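Local coordinates for protein LRIM1 (Anopheles gambiae, PDB 3O53), which forms a heterodimeric complex with APL1C that regulates complement-like immunity in the mosquito, and is represented here by its leucine-rich repeat domain, at residues 112-116 against 137-142; 133-137 against 159-164; 233-239 against 260-264. One frame throughout, in Å; residues are numbered along the deposited sequence.

Interaction 1 of 3, residues 112-116 against 137-142; sequences SRVSC and DLDEGC
The guanidinium of Arg113 and the carboxylate of Asp137 meet obliquely, their planes 35° apart, in a long, weak salt bridge with NH2 3.5 Å from OD1. Both groups have other partners: Arg113 NE bonds to the carbonyl O of Ser112 from above the carbonyl plane, and Asp137 OD2 accepts from the backbone N of Thr133. The second flat group, the Asp139 carboxylate, lies beside the backbone at Ser115 and Cys116, with OD2 3.4 Å from Ser115 CB.

Between these groups the contact joins two neighbouring turns of a leucine-rich repeat solenoid, away from its main run of parallel strands. Val114, on strand 113-116, makes a single backbone bridge to the next turn: its N donates to Asp137 O (3.0 Å) and its O accepts from Asp139 N (2.9 Å). With CG set between its backbone N and carbonyl carbon (chi1 78°), Asp139 turns OD1 back to the N of Cys142 at 2.9 Å, an Asx motif at the bend into 140-142. Cys116 N also bonds to this oxygen, though its modelled position is less sure.

Val114 and Leu138 lie side by side, CG2 4.2 Å from CD1, and both pack on Leu127. Past them, the Cys116-Cys142 disulfide fastens the two turns covalently, its SG-SG bond adopting a right-handed twist with chi3 at 92°.

Interaction 2 of 3, residues 133-137 against 159-164; sequences TMLRD and VNFAEL
Arg136 meets Glu163 through charge and a shared water, while Leu135 supplies apolar packing against residues 159-164. The ionic part is a salt bridge of 3.5 Å between Arg136 NE and Glu163 OE2. The two side chains cross at a slant, guanidinium and carboxylate planes 45° apart, and the oxygen stands well out of the guanidinium plane, so the attraction is one of charge without an N-H aimed at it.

Directed hydrogen bonding is left to a water. It lies at the guanidinium edge, accepts from Arg136 NE (2.9 Å) and from the backbone N of the same residue, and donates to Glu163 OE1 at 2.6 Å. The bend of the arginine chain at chi3 (-63°) brings NE round to this water, which thereby ties side chain and backbone of one turn to the carboxylate of the next. Leu135 CB lies against the same carboxylate oxygen, OE1.

Apolar contact comes from the end of Leu135, where CD1 reaches Val159 CG1 at 4.2 Å and Leu164 CG at 4.1 Å; the two leucines cross at about a right angle.

The arrangement places the 3-10 turn 135-137 against the 3-10 turn that begins at Phe161, on successive coils of the repeat solenoid. Leu135 also packs on Leu151, Glu163 O accepts from Arg143, and strand 158-160 continues the stacking by pairing in parallel with strand 183-185.

Interaction 3 of 3, residues 233-239 against 260-264; sequences LRFSQNL and KNQRV
Lys260 sets CB over one face of the Arg234 guanidinium, 3.6 Å above the plane and over its centre, and its chain then runs obliquely off past NH2. This contact belongs to the junction between the last leucine-rich repeats and helices 251-259 and 262-276, which are consistent with a C-terminal cap. The two charged ends remain fairly near, Arg234 NH2 and Lys260 NZ being 4.2 Å apart, and would probably repel each other mildly.

Asn261 stands nearly perpendicular to Arg234, with amide and guanidinium planes 81° apart. Although it occupies the N-cap position of helix 262-276, its side chain makes no capping bond and instead bonds to the loop 233-239. ND2 donates to Leu233 O (3.0 Å), a carbonyl that also accepts from Arg234 NH1, and has a further partner in Phe257 O. OD1 receives a weak bond from Phe235 N at 3.4 Å, near the edge of the Phe235 ring, and a water links it to Phe235 O.

Val264 packs against the same loop, its side chain crossing Leu239 at about a right angle; its CG2 is 3.8 Å from Leu239 CD2 and 4.0 Å from Phe235 CB. Val264 also touches Phe257 and Phe258 of helix 251-259.

Arg263 stretches from the helix with CG anti to its backbone N (chi1 180°) and reaches the type I turn 236-239. Gln237 CA sits over one guanidinium face, toward its rim, and a water at the edge joins NH1 to Ser236 O. NH1 and NH2 together grip the single oxygen Leu239 O, with NH1 on a lone pair at 3.0 Å.

In the fold
Interactions 1 and 2 are adjacent, their centres about 10 Å apart, and share Asp137. Their segments alternate along the chain, so 112-116, 133-142 and 159-164 tie three consecutive coils in a relay, on a part of the solenoid separate from the strands 103-105, 123-126, 146-150 and 173-175. Interaction 3 comes later in sequence. Its centre lies about 26 Å from that of interaction 2 and about 34 Å from that of interaction 1, across the chain's centre from the latter. There the contact joins a repeat loop to helices 251-259 and 262-276 rather than one coil to the next; Cys251 is disulfide-linked to Cys296, an arrangement consistent with a cap on the solenoid's end.

Interaction 1 of 3, residues 112-116 against 137-142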
loop_
_atom_site.group_PDB
_atom_site.type_symbol
_atom_site.label_atom_id
_atom_site.label_comp_id
_atom_site.label_asym_id
_atom_site.label_seq_id
_atom_site.Cartn_x
_atom_site.Cartn_y
_atom_site.Cartn_z
ATOM N N SER A 112 2.335 4.460 12.742
ATOM C CA SER A 112 1.316 5.449 12.448
ATOM C C SER A 112 1.912 6.693 11.782
ATOM O O SER A 112 1.165 7.569 11.357
ATOM C CB SER A 112 0.536 5.848 13.720
ATOM O OG SER A 112 1.403 6.418 14.691
ATOM N N ARG A 113 3.243 6.770 11.675
ATOM C CA ARG A 113 3.897 7.908 11.019
ATOM C C ARG A 113 5.160 7.449 10.280
ATOM O O ARG A 113 5.992 6.737 10.839
ATOM C CB ARG A 113 4.299 9.015 12.031
ATOM C CG ARG A 113 3.199 9.493 12.980
ATOM C CD ARG A 113 2.252 10.529 12.360
ATOM N NE ARG A 113 0.866 10.084 12.497
ATOM C CZ ARG A 113 -0.039 10.579 13.333
ATOM N NH1 ARG A 113 0.228 11.598 14.139
ATOM N NH2 ARG A 113 -1.250 10.051 13.335
ATOM N N VAL A 114 5.299 7.865 9.025
ATOM C CA VAL A 114 6.532 7.638 8.278
ATOM C C VAL A 114 6.976 8.958 7.662
ATOM O O VAL A 114 6.155 9.729 7.170
ATOM C CB VAL A 114 6.345 6.596 7.155
ATOM C CG1 VAL A 114 7.693 6.218 6.542
ATOM C CG2 VAL A 114 5.645 5.346 7.687
ATOM N N SER A 115 8.279 9.210 7.689
ATOM C CA SER A 115 8.838 10.431 7.121
ATOM C C SER A 115 10.063 10.055 6.310
ATOM O O SER A 115 10.872 9.252 6.763
ATOM C CB SER A 115 9.240 11.405 8.237
ATOM O OG SER A 115 8.195 11.565 9.190
ATOM N N CYS A 116 10.202 10.624 5.115
ATOM C CA CYS A 116 11.346 10.336 4.253
ATOM C C CYS A 116 11.964 11.651 3.770
ATOM O O CYS A 116 11.277 12.465 3.163
ATOM C CB CYS A 116 10.900 9.492 3.049
ATOM S SG CYS A 116 9.859 8.064 3.459
ATOM N N ASP A 137 -0.338 10.404 7.054
ATOM C CA ASP A 137 0.583 9.804 8.030
ATOM C C ASP A 137 1.980 9.624 7.416
ATOM O O ASP A 137 2.988 9.578 8.126
ATOM C CB ASP A 137 0.045 8.451 8.503
ATOM C CG ASP A 137 -1.146 8.598 9.431
ATOM O OD1 ASP A 137 -1.433 9.730 9.863
ATOM O OD2 ASP A 137 -1.780 7.583 9.740
ATOM N N LEU A 138 2.022 9.496 6.094
ATOM C CA LEU A 138 3.280 9.536 5.340
ATOM C C LEU A 138 3.573 10.991 5.008
ATOM O O LEU A 138 2.684 11.699 4.555
ATOM C CB LEU A 138 3.141 8.736 4.039
ATOM C CG LEU A 138 3.397 7.229 4.139
ATOM C CD1 LEU A 138 2.540 6.586 5.204
ATOM C CD2 LEU A 138 3.170 6.567 2.780
ATOM N N ASP A 139 4.796 11.460 5.236
ATOM C CA ASP A 139 5.080 12.860 4.929
ATOM C C ASP A 139 5.248 13.002 3.424
ATOM O O ASP A 139 5.129 12.016 2.687
ATOM C CB ASP A 139 6.271 13.416 5.731
ATOM C CG ASP A 139 7.611 12.992 5.185
ATOM O OD1 ASP A 139 7.676 12.093 4.314
ATOM O OD2 ASP A 139 8.615 13.570 5.648
ATOM N N GLU A 140 5.474 14.221 2.952
ATOM C CA GLU A 140 5.417 14.471 1.516
ATOM C C GLU A 140 6.586 13.798 0.802
ATOM O O GLU A 140 6.433 13.307 -0.318
ATOM C CB GLU A 140 5.320 15.979 1.230
ATOM C CG GLU A 140 3.931 16.531 1.621
ATOM C CD GLU A 140 3.801 18.048 1.506
ATOM O OE1 GLU A 140 4.682 18.691 0.916
ATOM O OE2 GLU A 140 2.793 18.597 1.994
ATOM N N GLY A 141 7.731 13.724 1.472
ATOM C CA GLY A 141 8.864 12.982 0.951
ATOM C C GLY A 141 8.498 11.530 0.685
ATOM O O GLY A 141 8.837 10.976 -0.361
ATOM N N CYS A 142 7.778 10.918 1.623
ATOM C CA CYS A 142 7.361 9.524 1.488
ATOM C C CYS A 142 6.307 9.332 0.405
ATOM O O CYS A 142 6.050 8.207 -0.009
ATOM C CB CYS A 142 6.807 8.995 2.818
ATOM S SG CYS A 142 8.052 8.803 4.099
#

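Interaction 2 of 3, residues 133-137 against 159-164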
loop_
_atom_site.group_PDB
_atom_site.type_symbol
_atom_site.label_atom_id
_atom_site.label_comp_id
_atom_site.label_asym_id
_atom_site.label_seq_id
_atom_site.Cartn_x
_atom_site.Cartn_y
_atom_site.Cartn_z
ATOM N N THR A 133 -3.693 5.484 9.413
ATOM C CA THR A 133 -5.109 5.822 9.278
ATOM C C THR A 133 -5.384 6.835 8.163
ATOM O O THR A 133 -6.530 7.077 7.825
ATOM C CB THR A 133 -5.652 6.375 10.602
ATOM O OG1 THR A 133 -5.028 7.630 10.884
ATOM C CG2 THR A 133 -5.354 5.408 11.741
ATOM N N MET A 134 -4.341 7.425 7.589
ATOM C CA MET A 134 -4.521 8.359 6.486
ATOM C C MET A 134 -3.227 8.467 5.676
ATOM O O MET A 134 -2.133 8.242 6.204
ATOM C CB MET A 134 -4.970 9.747 7.008
ATOM C CG MET A 134 -4.001 10.463 7.943
ATOM S SD MET A 134 -4.545 12.146 8.422
ATOM C CE MET A 134 -6.216 11.858 8.932
ATOM N N LEU A 135 -3.353 8.795 4.395
ATOM C CA LEU A 135 -2.179 8.917 3.538
ATOM C C LEU A 135 -1.219 9.990 4.051
ATOM O O LEU A 135 -0.015 9.855 3.885
ATOM C CB LEU A 135 -2.576 9.187 2.081
ATOM C CG LEU A 135 -3.225 8.000 1.360
ATOM C CD1 LEU A 135 -3.495 8.320 -0.120
ATOM C CD2 LEU A 135 -2.364 6.742 1.491
ATOM N N ARG A 136 -1.736 11.035 4.703
ATOM C CA ARG A 136 -0.855 12.059 5.288
ATOM C C ARG A 136 -0.101 11.620 6.563
ATOM O O ARG A 136 0.687 12.382 7.105
ATOM C CB ARG A 136 -1.635 13.349 5.559
ATOM C CG ARG A 136 -2.003 14.105 4.297
ATOM C CD ARG A 136 -2.969 15.232 4.618
ATOM N NE ARG A 136 -4.226 14.718 5.147
ATOM C CZ ARG A 136 -5.091 15.429 5.861
ATOM N NH1 ARG A 136 -4.841 16.700 6.177
ATOM N NH2 ARG A 136 -6.201 14.855 6.291
ATOM N N ASP A 137 -0.338 10.404 7.054
ATOM C CA ASP A 137 0.583 9.804 8.030
ATOM C C ASP A 137 1.980 9.624 7.416
ATOM O O ASP A 137 2.988 9.578 8.126
ATOM C CB ASP A 137 0.045 8.451 8.503
ATOM C CG ASP A 137 -1.146 8.598 9.431
ATOM O OD1 ASP A 137 -1.433 9.730 9.863
ATOM O OD2 ASP A 137 -1.780 7.583 9.740
ATOM N N VAL A 159 -9.383 8.024 0.915
ATOM C CA VAL A 159 -8.264 8.203 0.006
ATOM C C VAL A 159 -8.504 9.411 -0.892
ATOM O O VAL A 159 -9.569 9.552 -1.483
ATOM C CB VAL A 159 -8.067 6.964 -0.894
ATOM C CG1 VAL A 159 -7.081 7.275 -2.036
ATOM C CG2 VAL A 159 -7.573 5.784 -0.057
ATOM N N ASN A 160 -7.495 10.269 -0.993
ATOM C CA ASN A 160 -7.514 11.392 -1.912
ATOM C C ASN A 160 -6.291 11.262 -2.812
ATOM O O ASN A 160 -5.163 11.456 -2.363
ATOM C CB ASN A 160 -7.481 12.714 -1.130
ATOM C CG ASN A 160 -7.486 13.946 -2.034
ATOM O OD1 ASN A 160 -7.363 13.850 -3.259
ATOM N ND2 ASN A 160 -7.620 15.118 -1.420
ATOM N N PHE A 161 -6.515 10.911 -4.072
ATOM C CA PHE A 161 -5.423 10.619 -4.988
ATOM C C PHE A 161 -4.458 11.781 -5.123
ATOM O O PHE A 161 -3.275 11.576 -5.336
ATOM C CB PHE A 161 -5.959 10.240 -6.374
ATOM C CG PHE A 161 -6.534 8.847 -6.445
ATOM C CD1 PHE A 161 -5.850 7.769 -5.892
ATOM C CD2 PHE A 161 -7.753 8.618 -7.073
ATOM C CE1 PHE A 161 -6.376 6.479 -5.955
ATOM C CE2 PHE A 161 -8.288 7.334 -7.147
ATOM C CZ PHE A 161 -7.599 6.259 -6.588
ATOM N N ALA A 162 -4.967 13.001 -5.009
ATOM C CA ALA A 162 -4.127 14.186 -5.072
ATOM C C ALA A 162 -2.964 14.114 -4.082
ATOM O O ALA A 162 -1.896 14.685 -4.320
ATOM C CB ALA A 162 -4.966 15.437 -4.814
ATOM N N GLU A 163 -3.160 13.426 -2.963
ATOM C CA GLU A 163 -2.095 13.328 -1.958
ATOM C C GLU A 163 -0.910 12.486 -2.445
ATOM O O GLU A 163 0.156 12.491 -1.836
ATOM C CB GLU A 163 -2.651 12.807 -0.627
ATOM C CG GLU A 163 -3.473 13.883 0.100
ATOM C CD GLU A 163 -4.216 13.373 1.325
ATOM O OE1 GLU A 163 -3.943 12.240 1.778
ATOM O OE2 GLU A 163 -5.075 14.124 1.843
ATOM N N LEU A 164 -1.103 11.792 -3.563
ATOM C CA LEU A 164 -0.052 10.994 -4.184
ATOM C C LEU A 164 0.420 11.634 -5.497
ATOM O O LEU A 164 1.117 11.000 -6.289
ATOM C CB LEU A 164 -0.561 9.573 -4.461
ATOM C CG LEU A 164 -0.825 8.700 -3.229
ATOM C CD1 LEU A 164 -1.324 7.301 -3.627
ATOM C CD2 LEU A 164 0.441 8.600 -2.382
HETATM O O HOH W 1 -4.613 11.946 4.276
#

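Interaction 3 of 3, residues 233-239 against 260-264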
loop_
_atom_site.group_PDB
_atom_site.type_symbol
_atom_site.label_atom_id
_atom_site.label_comp_id
_atom_site.label_asym_id
_atom_site.label_seq_id
_atom_site.Cartn_x
_atom_site.Cartn_y
_atom_site.Cartn_z
ATOM N N LEU A 233 -16.768 6.766 -16.742
ATOM C CA LEU A 233 -15.475 6.109 -16.618
ATOM C C LEU A 233 -15.144 5.327 -17.888
ATOM O O LEU A 233 -16.011 4.686 -18.471
ATOM C CB LEU A 233 -15.480 5.152 -15.419
ATOM C CG LEU A 233 -15.448 5.757 -14.015
ATOM C CD1 LEU A 233 -15.561 4.643 -12.976
ATOM C CD2 LEU A 233 -14.162 6.573 -13.802
ATOM N N ARG A 234 -13.884 5.385 -18.303
ATOM C CA ARG A 234 -13.400 4.610 -19.434
ATOM C C ARG A 234 -12.072 3.954 -19.072
ATOM O O ARG A 234 -11.187 4.599 -18.520
ATOM C CB ARG A 234 -13.188 5.519 -20.648
ATOM C CG ARG A 234 -14.427 6.255 -21.113
ATOM C CD ARG A 234 -15.412 5.339 -21.825
ATOM N NE ARG A 234 -16.539 6.099 -22.361
ATOM C CZ ARG A 234 -17.645 6.385 -21.679
ATOM N NH1 ARG A 234 -17.798 5.969 -20.429
ATOM N NH2 ARG A 234 -18.610 7.090 -22.249
ATOM N N PHE A 235 -11.929 2.672 -19.376
ATOM C CA PHE A 235 -10.645 2.011 -19.209
ATOM C C PHE A 235 -9.988 1.768 -20.562
ATOM O O PHE A 235 -10.602 1.988 -21.598
ATOM C CB PHE A 235 -10.814 0.720 -18.406
ATOM C CG PHE A 235 -11.164 0.972 -16.963
ATOM C CD1 PHE A 235 -10.168 1.086 -16.008
ATOM C CD2 PHE A 235 -12.486 1.149 -16.576
ATOM C CE1 PHE A 235 -10.480 1.344 -14.681
ATOM C CE2 PHE A 235 -12.807 1.413 -15.244
ATOM C CZ PHE A 235 -11.800 1.508 -14.299
ATOM N N SER A 236 -8.737 1.327 -20.535
ATOM C CA SER A 236 -7.934 1.164 -21.735
ATOM C C SER A 236 -7.801 -0.303 -22.112
ATOM O O SER A 236 -8.274 -1.185 -21.397
ATOM C CB SER A 236 -6.536 1.739 -21.510
ATOM O OG SER A 236 -5.778 0.890 -20.664
ATOM N N GLN A 237 -7.137 -0.555 -23.233
ATOM C CA GLN A 237 -6.900 -1.916 -23.699
ATOM C C GLN A 237 -5.875 -2.644 -22.838
ATOM O O GLN A 237 -5.677 -3.843 -22.996
ATOM C CB GLN A 237 -6.427 -1.914 -25.155
ATOM C CG GLN A 237 -7.532 -2.198 -26.157
ATOM C CD GLN A 237 -7.001 -2.748 -27.465
ATOM O OE1 GLN A 237 -5.830 -3.111 -27.569
ATOM N NE2 GLN A 237 -7.865 -2.819 -28.469
ATOM N N ASN A 238 -5.210 -1.912 -21.947
ATOM C CA ASN A 238 -4.258 -2.513 -21.015
ATOM C C ASN A 238 -4.944 -3.437 -20.021
ATOM O O ASN A 238 -4.338 -4.367 -19.499
ATOM C CB ASN A 238 -3.527 -1.426 -20.228
ATOM C CG ASN A 238 -2.567 -0.642 -21.079
ATOM O OD1 ASN A 238 -2.092 -1.126 -22.103
ATOM N ND2 ASN A 238 -2.264 0.581 -20.657
ATOM N N LEU A 239 -6.210 -3.160 -19.749
ATOM C CA LEU A 239 -6.938 -3.853 -18.698
ATOM C C LEU A 239 -7.020 -5.359 -18.968
ATOM O O LEU A 239 -7.520 -5.778 -20.003
ATOM C CB LEU A 239 -8.338 -3.252 -18.586
ATOM C CG LEU A 239 -9.207 -3.708 -17.413
ATOM C CD1 LEU A 239 -8.703 -3.100 -16.104
ATOM C CD2 LEU A 239 -10.666 -3.334 -17.659
ATOM N N LYS A 260 -20.710 1.365 -22.571
ATOM C CA LYS A 260 -19.666 2.168 -23.196
ATOM C C LYS A 260 -18.279 1.632 -22.864
ATOM O O LYS A 260 -17.265 2.246 -23.199
ATOM C CB LYS A 260 -19.810 3.630 -22.778
ATOM C CG LYS A 260 -21.090 4.258 -23.303
ATOM C CD LYS A 260 -21.234 5.704 -22.877
ATOM C CE LYS A 260 -22.461 6.346 -23.506
ATOM N NZ LYS A 260 -22.667 7.743 -23.033
ATOM N N ASN A 261 -18.254 0.476 -22.212
ATOM C CA ASN A 261 -17.023 -0.241 -21.914
ATOM C C ASN A 261 -17.217 -1.735 -22.192
ATOM O O ASN A 261 -17.000 -2.582 -21.321
ATOM C CB ASN A 261 -16.632 -0.037 -20.456
ATOM C CG ASN A 261 -16.227 1.400 -20.149
ATOM O OD1 ASN A 261 -15.045 1.743 -20.186
ATOM N ND2 ASN A 261 -17.207 2.245 -19.848
ATOM N N GLN A 262 -17.633 -2.054 -23.412
ATOM C CA GLN A 262 -17.960 -3.426 -23.778
ATOM C C GLN A 262 -16.824 -4.407 -23.510
ATOM O O GLN A 262 -17.053 -5.522 -23.033
ATOM C CB GLN A 262 -18.365 -3.490 -25.257
ATOM C CG GLN A 262 -19.798 -3.060 -25.513
ATOM C CD GLN A 262 -20.789 -3.847 -24.674
ATOM O OE1 GLN A 262 -20.523 -4.985 -24.284
ATOM N NE2 GLN A 262 -21.936 -3.244 -24.389
ATOM N N ARG A 263 -15.601 -4.008 -23.838
ATOM C CA ARG A 263 -14.441 -4.853 -23.583
ATOM C C ARG A 263 -14.205 -5.072 -22.085
ATOM O O ARG A 263 -13.701 -6.117 -21.672
ATOM C CB ARG A 263 -13.183 -4.251 -24.201
ATOM C CG ARG A 263 -11.952 -5.103 -23.956
ATOM C CD ARG A 263 -10.706 -4.535 -24.612
ATOM N NE ARG A 263 -9.560 -5.423 -24.428
ATOM C CZ ARG A 263 -8.863 -5.510 -23.299
ATOM N NH1 ARG A 263 -9.197 -4.757 -22.261
ATOM N NH2 ARG A 263 -7.835 -6.344 -23.207
ATOM N N VAL A 264 -14.547 -4.084 -21.269
ATOM C CA VAL A 264 -14.396 -4.246 -19.831
ATOM C C VAL A 264 -15.368 -5.324 -19.351
ATOM O O VAL A 264 -15.034 -6.121 -18.480
ATOM C CB VAL A 264 -14.609 -2.911 -19.068
ATOM C CG1 VAL A 264 -14.489 -3.130 -17.556
ATOM C CG2 VAL A 264 -13.596 -1.868 -19.541
HETATM O O HOH W 2 -13.111 1.343 -21.859
HETATM O O HOH W 3 -10.830 -2.539 -21.627
#